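Local coordinates for hypothetical protein Atu2684 (PDB 2AXO) that is of unknown function but belongs to the thioredoxin clan and carries a CXXC disulfide, consistent with a role in thiol redox chemistry, at residues Tyr78-Trp83 with Glu96-Gln101; Val176-Arg181 with Val226-Lys231. One frame throughout, in Å; residues are numbered along the deposited sequence.

Interaction 1 of 2, residues Tyr78-Trp83 with Glu96-Gln101; sequences YHVDYW and ENTERQ
T98 and Q101, three residues apart on helix 95-107, hold the loop that leaves strand 74-79 through two short hydrogen bonds. T98 OG1 donates to D81 OD1 over 2.7 Å, reaching that oxygen from above the carboxylate plane. The second bond runs the other way, from Y82 OH to Q101 OE1, also over 2.7 Å. Here the glutamine amide lies within 9° of the phenol plane, and OE1 is at the ring edge. Q101 reaches it because CG stands anti to the backbone N (chi1 -177°) and the chain beyond is extended; NE2, bonded to Q117 and to the carbonyl of Y114, fixes how the amide is turned. A third bond, N97 ND2 to H79 O at 3.1 Å, is fairly straight at 161°, and the same nitrogen also reaches V203 O, so one amide on the helix ties H79 to V203 of strand 196-212.

Packing fills in around these bonds. N97 OD1 lies 3.5 Å from Y78 CD2 at the ring's edge, the amide nearly perpendicular to the ring. Farther out on that ring, R100 CD approaches Y78 CE2 to 3.5 Å, while the guanidinium is engaged by Q239 and a salt bridge to E47. T98 CG2 touches Y82 CD2 at 3.5 Å, and V80 CG2 lies over the centre of the Y82 ring.

The contact thus joins helix 95-107 to an outermost strand of the mixed sheet. Strand 45-50 lies alongside through V80 and Q101 on F49, and the second subunit packs its Y102 and M105 against Y82.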
ATOM      1  N   TYR A  78       0.284  -8.482  11.472  1.00  8.84           N
ATOM      2  CA  TYR A  78      -0.275  -7.189  11.088  1.00 10.34           C
ATOM      3  C   TYR A  78      -1.140  -7.343   9.843  1.00 12.03           C
ATOM      4  O   TYR A  78      -0.618  -7.503   8.740  1.00 12.94           O
ATOM      5  CB  TYR A  78       0.821  -6.172  10.759  1.00 10.61           C
ATOM      6  CG  TYR A  78       1.725  -5.797  11.908  1.00  9.09           C
ATOM      7  CD1 TYR A  78       2.826  -6.584  12.237  1.00 11.20           C
ATOM      8  CD2 TYR A  78       1.495  -4.639  12.651  1.00 11.45           C
ATOM      9  CE1 TYR A  78       3.677  -6.227  13.278  1.00 10.91           C
ATOM     10  CE2 TYR A  78       2.339  -4.273  13.696  1.00 10.16           C
ATOM     11  CZ  TYR A  78       3.427  -5.070  14.003  1.00  9.97           C
ATOM     12  OH  TYR A  78       4.263  -4.722  15.035  1.00 11.69           O
ATOM     13  N   HIS A  79      -2.456  -7.285  10.007  1.00 12.57           N
ATOM     14  CA  HIS A  79      -3.345  -7.405   8.859  1.00 13.14           C
ATOM     15  C   HIS A  79      -3.350  -6.103   8.069  1.00 13.48           C
ATOM     16  O   HIS A  79      -3.676  -5.044   8.609  1.00 13.39           O
ATOM     17  CB  HIS A  79      -4.764  -7.749   9.314  1.00 13.49           C
ATOM     18  CG  HIS A  79      -4.921  -9.163   9.784  1.00 14.99           C
ATOM     19  ND1 HIS A  79      -4.321  -9.640  10.928  1.00 17.72           N
ATOM     20  CD2 HIS A  79      -5.608 -10.205   9.256  1.00 13.97           C
ATOM     21  CE1 HIS A  79      -4.632 -10.915  11.088  1.00 15.25           C
ATOM     22  NE2 HIS A  79      -5.411 -11.282  10.087  1.00 19.28           N
ATOM     23  N   VAL A  80      -2.980  -6.188   6.793  1.00 15.10           N
ATOM     24  CA  VAL A  80      -2.937  -5.017   5.916  1.00 15.99           C
ATOM     25  C   VAL A  80      -4.311  -4.738   5.312  1.00 18.07           C
ATOM     26  O   VAL A  80      -5.151  -5.632   5.218  1.00 18.16           O
ATOM     27  CB  VAL A  80      -1.902  -5.212   4.784  1.00 16.83           C
ATOM     28  CG1 VAL A  80      -0.511  -5.322   5.386  1.00 17.32           C
ATOM     29  CG2 VAL A  80      -2.234  -6.460   3.971  1.00 15.36           C
ATOM     30  N   ASP A  81      -4.544  -3.498   4.897  1.00 19.82           N
ATOM     31  CA  ASP A  81      -5.845  -3.145   4.343  1.00 21.35           C
ATOM     32  C   ASP A  81      -5.957  -3.197   2.826  1.00 22.17           C
ATOM     33  O   ASP A  81      -7.052  -3.060   2.284  1.00 23.72           O
ATOM     34  CB  ASP A  81      -6.260  -1.750   4.832  1.00 23.01           C
ATOM     35  CG  ASP A  81      -5.389  -0.644   4.264  1.00 23.63           C
ATOM     36  OD1 ASP A  81      -4.367  -0.949   3.612  1.00 22.99           O
ATOM     37  OD2 ASP A  81      -5.725   0.539   4.474  1.00 25.76           O
ATOM     38  N   TYR A  82      -4.849  -3.420   2.129  1.00 21.18           N
ATOM     39  CA  TYR A  82      -4.928  -3.427   0.680  1.00 21.89           C
ATOM     40  C   TYR A  82      -5.475  -4.682   0.006  1.00 21.41           C
ATOM     41  O   TYR A  82      -5.279  -4.891  -1.190  1.00 22.24           O
ATOM     42  CB  TYR A  82      -3.577  -3.025   0.075  1.00 21.65           C
ATOM     43  CG  TYR A  82      -2.365  -3.805   0.527  1.00 21.03           C
ATOM     44  CD1 TYR A  82      -2.134  -5.099   0.070  1.00 21.13           C
ATOM     45  CD2 TYR A  82      -1.393  -3.204   1.323  1.00 20.10           C
ATOM     46  CE1 TYR A  82      -0.953  -5.771   0.380  1.00 18.85           C
ATOM     47  CE2 TYR A  82      -0.215  -3.861   1.643  1.00 16.48           C
ATOM     48  CZ  TYR A  82       0.004  -5.140   1.165  1.00 17.18           C
ATOM     49  OH  TYR A  82       1.195  -5.770   1.433  1.00 13.99           O
ATOM     50  N   TRP A  83      -6.180  -5.506   0.774  1.00 22.64           N
ATOM     51  CA  TRP A  83      -6.790  -6.712   0.231  1.00 24.39           C
ATOM     52  C   TRP A  83      -8.296  -6.633   0.411  1.00 26.84           C
ATOM     53  O   TRP A  83      -9.026  -7.570   0.086  1.00 27.90           O
ATOM     54  CB  TRP A  83      -6.251  -7.968   0.920  1.00 22.21           C
ATOM     55  CG  TRP A  83      -4.910  -8.372   0.427  1.00 19.34           C
ATOM     56  CD1 TRP A  83      -3.709  -8.180   1.053  1.00 20.22           C
ATOM     57  CD2 TRP A  83      -4.619  -9.022  -0.813  1.00 17.59           C
ATOM     58  NE1 TRP A  83      -2.690  -8.673   0.279  1.00 17.40           N
ATOM     59  CE2 TRP A  83      -3.220  -9.197  -0.872  1.00 17.57           C
ATOM     60  CE3 TRP A  83      -5.405  -9.473  -1.881  1.00 17.78           C
ATOM     61  CZ2 TRP A  83      -2.585  -9.813  -1.959  1.00 15.89           C
ATOM     62  CZ3 TRP A  83      -4.774 -10.083  -2.966  1.00 16.92           C
ATOM     63  CH2 TRP A  83      -3.378 -10.247  -2.994  1.00 17.55           C
ATOM     64  N   GLU A  96      -3.028   1.814   9.551  1.00 19.14           N
ATOM     65  CA  GLU A  96      -1.819   1.957  10.358  1.00 18.86           C
ATOM     66  C   GLU A  96      -0.887   0.765  10.172  1.00 16.96           C
ATOM     67  O   GLU A  96       0.331   0.925  10.118  1.00 15.79           O
ATOM     68  CB  GLU A  96      -2.184   2.110  11.838  1.00 23.48           C
ATOM     69  CG  GLU A  96      -2.834   3.448  12.196  1.00 29.16           C
ATOM     70  CD  GLU A  96      -4.140   3.685  11.459  1.00 32.02           C
ATOM     71  OE1 GLU A  96      -5.049   2.835  11.566  1.00 32.87           O
ATOM     72  OE2 GLU A  96      -4.261   4.722  10.772  1.00 34.58           O
ATOM     73  N   ASN A  97      -1.457  -0.432  10.079  1.00 17.26           N
ATOM     74  CA  ASN A  97      -0.644  -1.623   9.884  1.00 15.44           C
ATOM     75  C   ASN A  97       0.036  -1.566   8.533  1.00 14.32           C
ATOM     76  O   ASN A  97       1.208  -1.908   8.399  1.00 13.92           O
ATOM     77  CB  ASN A  97      -1.494  -2.887   9.948  1.00 14.74           C
ATOM     78  CG  ASN A  97      -1.879  -3.250  11.353  1.00 12.07           C
ATOM     79  OD1 ASN A  97      -1.347  -2.693  12.307  1.00 14.11           O
ATOM     80  ND2 ASN A  97      -2.801  -4.197  11.492  1.00 10.68           N
ATOM     81  N   THR A  98      -0.712  -1.150   7.520  1.00 14.27           N
ATOM     82  CA  THR A  98      -0.142  -1.062   6.192  1.00 13.62           C
ATOM     83  C   THR A  98       0.972  -0.015   6.194  1.00 13.93           C
ATOM     84  O   THR A  98       2.028  -0.225   5.599  1.00 13.69           O
ATOM     85  CB  THR A  98      -1.211  -0.700   5.141  1.00 15.23           C
ATOM     86  OG1 THR A  98      -2.301  -1.629   5.230  1.00 12.78           O
ATOM     87  CG2 THR A  98      -0.620  -0.767   3.737  1.00 15.83           C
ATOM     88  N   GLU A  99       0.753   1.101   6.879  1.00 12.95           N
ATOM     89  CA  GLU A  99       1.779   2.137   6.939  1.00 14.38           C
ATOM     90  C   GLU A  99       3.072   1.619   7.557  1.00 12.70           C
ATOM     91  O   GLU A  99       4.163   2.038   7.165  1.00 12.91           O
ATOM     92  CB  GLU A  99       1.271   3.351   7.719  1.00 18.00           C
ATOM     93  CG  GLU A  99       0.123   4.055   7.018  1.00 23.65           C
ATOM     94  CD  GLU A  99      -0.256   5.356   7.683  1.00 28.11           C
ATOM     95  OE1 GLU A  99      -0.508   5.348   8.906  1.00 31.41           O
ATOM     96  OE2 GLU A  99      -0.309   6.388   6.978  1.00 31.51           O
ATOM     97  N   ARG A 100       2.957   0.705   8.517  1.00 12.04           N
ATOM     98  CA  ARG A 100       4.156   0.148   9.137  1.00 11.52           C
ATOM     99  C   ARG A 100       4.909  -0.676   8.096  1.00 11.35           C
ATOM    100  O   ARG A 100       6.134  -0.629   8.038  1.00 10.02           O
ATOM    101  CB  ARG A 100       3.796  -0.713  10.357  1.00 12.52           C
ATOM    102  CG  ARG A 100       5.005  -1.283  11.107  1.00 12.97           C
ATOM    103  CD  ARG A 100       4.576  -1.838  12.463  1.00 13.08           C
ATOM    104  NE  ARG A 100       5.666  -2.453  13.229  1.00 12.13           N
ATOM    105  CZ  ARG A 100       6.654  -1.780  13.814  1.00 11.82           C
ATOM    106  NH1 ARG A 100       6.717  -0.455  13.726  1.00 10.26           N
ATOM    107  NH2 ARG A 100       7.568  -2.430  14.513  1.00 10.29           N
ATOM    108  N   GLN A 101       4.193  -1.424   7.260  1.00 10.23           N
ATOM    109  CA  GLN A 101       4.884  -2.202   6.243  1.00 10.86           C
ATOM    110  C   GLN A 101       5.571  -1.243   5.263  1.00 12.51           C
ATOM    111  O   GLN A 101       6.619  -1.571   4.708  1.00 11.34           O
ATOM    112  CB  GLN A 101       3.921  -3.134   5.504  1.00 10.83           C
ATOM    113  CG  GLN A 101       4.596  -4.029   4.472  1.00 12.90           C
ATOM    114  CD  GLN A 101       3.620  -4.983   3.805  1.00 13.03           C
ATOM    115  OE1 GLN A 101       2.470  -4.629   3.545  1.00 13.14           O
ATOM    116  NE2 GLN A 101       4.082  -6.193   3.506  1.00 14.60           N
TER

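Interaction 2 of 2, residues Val176-Arg181 with Val226-Lys231; sequences VAYFTR and VAKVKK
Y178 and V229 are nearest neighbours in backbone register, their CA atoms 6.4 Å apart, where helix 223-229 lies against strand 172-186, and no hydrogen bond passes between the two segments. A little farther along, the backbones draw closer, with T180 CA 3.8 Å from K231 O.

The centre of the contact is the ring of Y178, which the lysine chain of K228 crosses obliquely. K228 bends at chi3 (-63°), which brings CE over the middle of the ring, 3.6 Å from the centroid and 13° off the normal, in a CH-pi contact. The ammonium follows on the same face: NZ is 3.7 Å from the Y178 centroid and 29° off the normal, a cation-pi interaction displaced toward CE2, which it approaches to 3.3 Å. That charge has a stronger partner in D205, whose carboxylate forms a salt bridge with NZ, and the aromatic face therefore meets an ammonium already paired. V176 CG1 presses on the opposite face of the Y178 ring, offset toward the rim, so that the ring is sandwiched between a lysine methylene and a valine methyl. At the ring edge V229 CG2 completes the packing, 4.1 Å from Y178 CE1.

The chain runs on from the helix through K230 and K231 into strand 232-241, the antiparallel neighbour of 172-186, and backbone bonds from A177 to A235 and from F179 to G233 join those two strands. On the other flank, Y178 pairs with strand 196-212 through Y204 and D205. V229 fits against C234 and L256, closing helix 223-229 onto the four-stranded antiparallel sheet.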
ATOM      1  N   VAL A 176       5.018  -0.330  21.697  1.00  8.75           N
ATOM      2  CA  VAL A 176       4.119  -1.359  22.201  1.00  9.36           C
ATOM      3  C   VAL A 176       3.083  -1.674  21.139  1.00  9.10           C
ATOM      4  O   VAL A 176       2.374  -0.781  20.661  1.00 11.27           O
ATOM      5  CB  VAL A 176       3.384  -0.922  23.486  1.00  8.50           C
ATOM      6  CG1 VAL A 176       2.443  -2.035  23.952  1.00 11.37           C
ATOM      7  CG2 VAL A 176       4.386  -0.591  24.579  1.00 10.48           C
ATOM      8  N   ALA A 177       3.011  -2.946  20.767  1.00  8.15           N
ATOM      9  CA  ALA A 177       2.059  -3.408  19.771  1.00  8.03           C
ATOM     10  C   ALA A 177       1.016  -4.241  20.502  1.00  8.77           C
ATOM     11  O   ALA A 177       1.334  -5.271  21.106  1.00  8.26           O
ATOM     12  CB  ALA A 177       2.766  -4.247  18.705  1.00  9.54           C
ATOM     13  N   TYR A 178      -0.226  -3.774  20.466  1.00  7.57           N
ATOM     14  CA  TYR A 178      -1.327  -4.456  21.134  1.00  7.59           C
ATOM     15  C   TYR A 178      -1.989  -5.428  20.170  1.00  6.93           C
ATOM     16  O   TYR A 178      -2.227  -5.097  19.013  1.00  6.36           O
ATOM     17  CB  TYR A 178      -2.347  -3.421  21.616  1.00  7.44           C
ATOM     18  CG  TYR A 178      -1.765  -2.407  22.581  1.00  8.55           C
ATOM     19  CD1 TYR A 178      -1.644  -2.699  23.941  1.00 10.04           C
ATOM     20  CD2 TYR A 178      -1.317  -1.163  22.131  1.00 10.93           C
ATOM     21  CE1 TYR A 178      -1.093  -1.774  24.837  1.00 11.54           C
ATOM     22  CE2 TYR A 178      -0.761  -0.231  23.014  1.00 10.27           C
ATOM     23  CZ  TYR A 178      -0.652  -0.543  24.362  1.00 11.53           C
ATOM     24  OH  TYR A 178      -0.096   0.371  25.228  1.00 14.40           O
ATOM     25  N   PHE A 179      -2.283  -6.633  20.646  1.00  8.81           N
ATOM     26  CA  PHE A 179      -2.918  -7.625  19.796  1.00  9.31           C
ATOM     27  C   PHE A 179      -3.930  -8.466  20.542  1.00 10.08           C
ATOM     28  O   PHE A 179      -3.974  -8.481  21.779  1.00 11.49           O
ATOM     29  CB  PHE A 179      -1.867  -8.563  19.178  1.00  6.70           C
ATOM     30  CG  PHE A 179      -1.008  -9.265  20.191  1.00  7.97           C
ATOM     31  CD1 PHE A 179       0.263  -8.782  20.491  1.00  7.92           C
ATOM     32  CD2 PHE A 179      -1.477 -10.397  20.864  1.00  7.27           C
ATOM     33  CE1 PHE A 179       1.059  -9.410  21.447  1.00  6.91           C
ATOM     34  CE2 PHE A 179      -0.693 -11.035  21.824  1.00  9.43           C
ATOM     35  CZ  PHE A 179       0.580 -10.541  22.117  1.00  7.82           C
ATOM     36  N   THR A 180      -4.765  -9.145  19.767  1.00  9.37           N
ATOM     37  CA  THR A 180      -5.736 -10.062  20.322  1.00 10.90           C
ATOM     38  C   THR A 180      -4.949 -11.364  20.289  1.00 11.54           C
ATOM     39  O   THR A 180      -4.115 -11.568  19.409  1.00 11.88           O
ATOM     40  CB  THR A 180      -7.001 -10.183  19.429  1.00 11.33           C
ATOM     41  OG1 THR A 180      -6.618 -10.533  18.088  1.00 11.03           O
ATOM     42  CG2 THR A 180      -7.762  -8.863  19.408  1.00 12.29           C
ATOM     43  N   ARG A 181      -5.182 -12.223  21.266  1.00 13.25           N
ATOM     44  CA  ARG A 181      -4.480 -13.493  21.339  1.00 16.04           C
ATOM     45  C   ARG A 181      -4.883 -14.370  20.157  1.00 17.09           C
ATOM     46  O   ARG A 181      -4.042 -14.775  19.352  1.00 16.56           O
ATOM     47  CB  ARG A 181      -4.821 -14.167  22.665  1.00 16.62           C
ATOM     48  CG  ARG A 181      -4.342 -15.583  22.811  1.00 16.82           C
ATOM     49  CD  ARG A 181      -2.837 -15.684  22.789  1.00 16.95           C
ATOM     50  NE  ARG A 181      -2.425 -16.969  23.338  1.00 17.01           N
ATOM     51  CZ  ARG A 181      -1.195 -17.452  23.272  1.00 14.20           C
ATOM     52  NH1 ARG A 181      -0.237 -16.755  22.668  1.00 13.97           N
ATOM     53  NH2 ARG A 181      -0.929 -18.632  23.810  1.00 12.66           N
ATOM     54  N   VAL A 226      -3.622  -1.452  30.740  1.00 15.08           N
ATOM     55  CA  VAL A 226      -3.883  -2.770  31.296  1.00 16.20           C
ATOM     56  C   VAL A 226      -5.092  -3.377  30.593  1.00 17.23           C
ATOM     57  O   VAL A 226      -5.064  -4.537  30.181  1.00 16.47           O
ATOM     58  CB  VAL A 226      -4.175  -2.688  32.811  1.00 15.28           C
ATOM     59  CG1 VAL A 226      -4.580  -4.053  33.340  1.00 14.56           C
ATOM     60  CG2 VAL A 226      -2.951  -2.171  33.552  1.00 14.34           C
ATOM     61  N   ALA A 227      -6.149  -2.584  30.451  1.00 18.14           N
ATOM     62  CA  ALA A 227      -7.366  -3.044  29.797  1.00 17.91           C
ATOM     63  C   ALA A 227      -7.091  -3.510  28.368  1.00 18.95           C
ATOM     64  O   ALA A 227      -7.644  -4.512  27.922  1.00 17.26           O
ATOM     65  CB  ALA A 227      -8.414  -1.929  29.792  1.00 20.12           C
ATOM     66  N   LYS A 228      -6.238  -2.785  27.651  1.00 17.27           N
ATOM     67  CA  LYS A 228      -5.923  -3.164  26.280  1.00 16.27           C
ATOM     68  C   LYS A 228      -5.123  -4.458  26.214  1.00 13.54           C
ATOM     69  O   LYS A 228      -5.414  -5.327  25.398  1.00 13.66           O
ATOM     70  CB  LYS A 228      -5.162  -2.040  25.568  1.00 18.68           C
ATOM     71  CG  LYS A 228      -5.951  -0.746  25.478  1.00 23.43           C
ATOM     72  CD  LYS A 228      -5.515   0.115  24.314  1.00 25.90           C
ATOM     73  CE  LYS A 228      -4.081   0.574  24.431  1.00 28.47           C
ATOM     74  NZ  LYS A 228      -3.695   1.302  23.188  1.00 28.16           N
ATOM     75  N   VAL A 229      -4.116  -4.598  27.070  1.00 12.15           N
ATOM     76  CA  VAL A 229      -3.324  -5.820  27.054  1.00 10.57           C
ATOM     77  C   VAL A 229      -4.226  -7.013  27.380  1.00 12.86           C
ATOM     78  O   VAL A 229      -4.066  -8.095  26.815  1.00 13.47           O
ATOM     79  CB  VAL A 229      -2.157  -5.760  28.073  1.00 10.54           C
ATOM     80  CG1 VAL A 229      -1.310  -7.012  27.964  1.00 11.46           C
ATOM     81  CG2 VAL A 229      -1.303  -4.516  27.822  1.00 10.16           C
ATOM     82  N   LYS A 230      -5.186  -6.807  28.279  1.00 13.78           N
ATOM     83  CA  LYS A 230      -6.109  -7.864  28.677  1.00 15.40           C
ATOM     84  C   LYS A 230      -6.984  -8.376  27.536  1.00 14.51           C
ATOM     85  O   LYS A 230      -7.571  -9.451  27.639  1.00 15.27           O
ATOM     86  CB  LYS A 230      -6.988  -7.374  29.832  1.00 16.41           C
ATOM     87  CG  LYS A 230      -6.273  -7.318  31.166  1.00 19.72           C
ATOM     88  CD  LYS A 230      -5.933  -8.715  31.656  1.00 21.40           C
ATOM     89  CE  LYS A 230      -5.171  -8.666  32.971  1.00 23.13           C
ATOM     90  NZ  LYS A 230      -4.855 -10.035  33.469  1.00 24.62           N
ATOM     91  N   LYS A 231      -7.082  -7.606  26.455  1.00 15.17           N
ATOM     92  CA  LYS A 231      -7.881  -8.018  25.301  1.00 17.35           C
ATOM     93  C   LYS A 231      -7.144  -9.100  24.517  1.00 16.35           C
ATOM     94  O   LYS A 231      -7.691  -9.698  23.592  1.00 17.82           O
ATOM     95  CB  LYS A 231      -8.157  -6.826  24.373  1.00 20.05           C
ATOM     96  CG  LYS A 231      -9.214  -5.853  24.882  1.00 22.95           C
ATOM     97  CD  LYS A 231      -9.343  -4.634  23.967  1.00 26.48           C
ATOM     98  CE  LYS A 231      -9.778  -5.011  22.556  1.00 29.25           C
ATOM     99  NZ  LYS A 231      -9.898  -3.805  21.687  1.00 30.62           N
TER

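In the fold
Interactions 1 and 2 have centres 18 Å apart and follow one another along the chain, yet they meet at one point, where Y78 OH lies 4.0 Å from A177 CB. Strand 172-186 explains how: Y178 faces helix 223-229, while A177 and F179 make contacts with strand 74-79, at Y78 and L76. The mixed sheet and the four-stranded antiparallel sheet are therefore coupled through alternate residues of a single strand. Only interaction 1 is touched by the second subunit. W83, next along the chain after the contacting D81 and Y82, packs on C54 of the C54-C57 disulfide, the likely redox feature of this thioredoxin-like protein, which places the disulfide near that end of interaction 1.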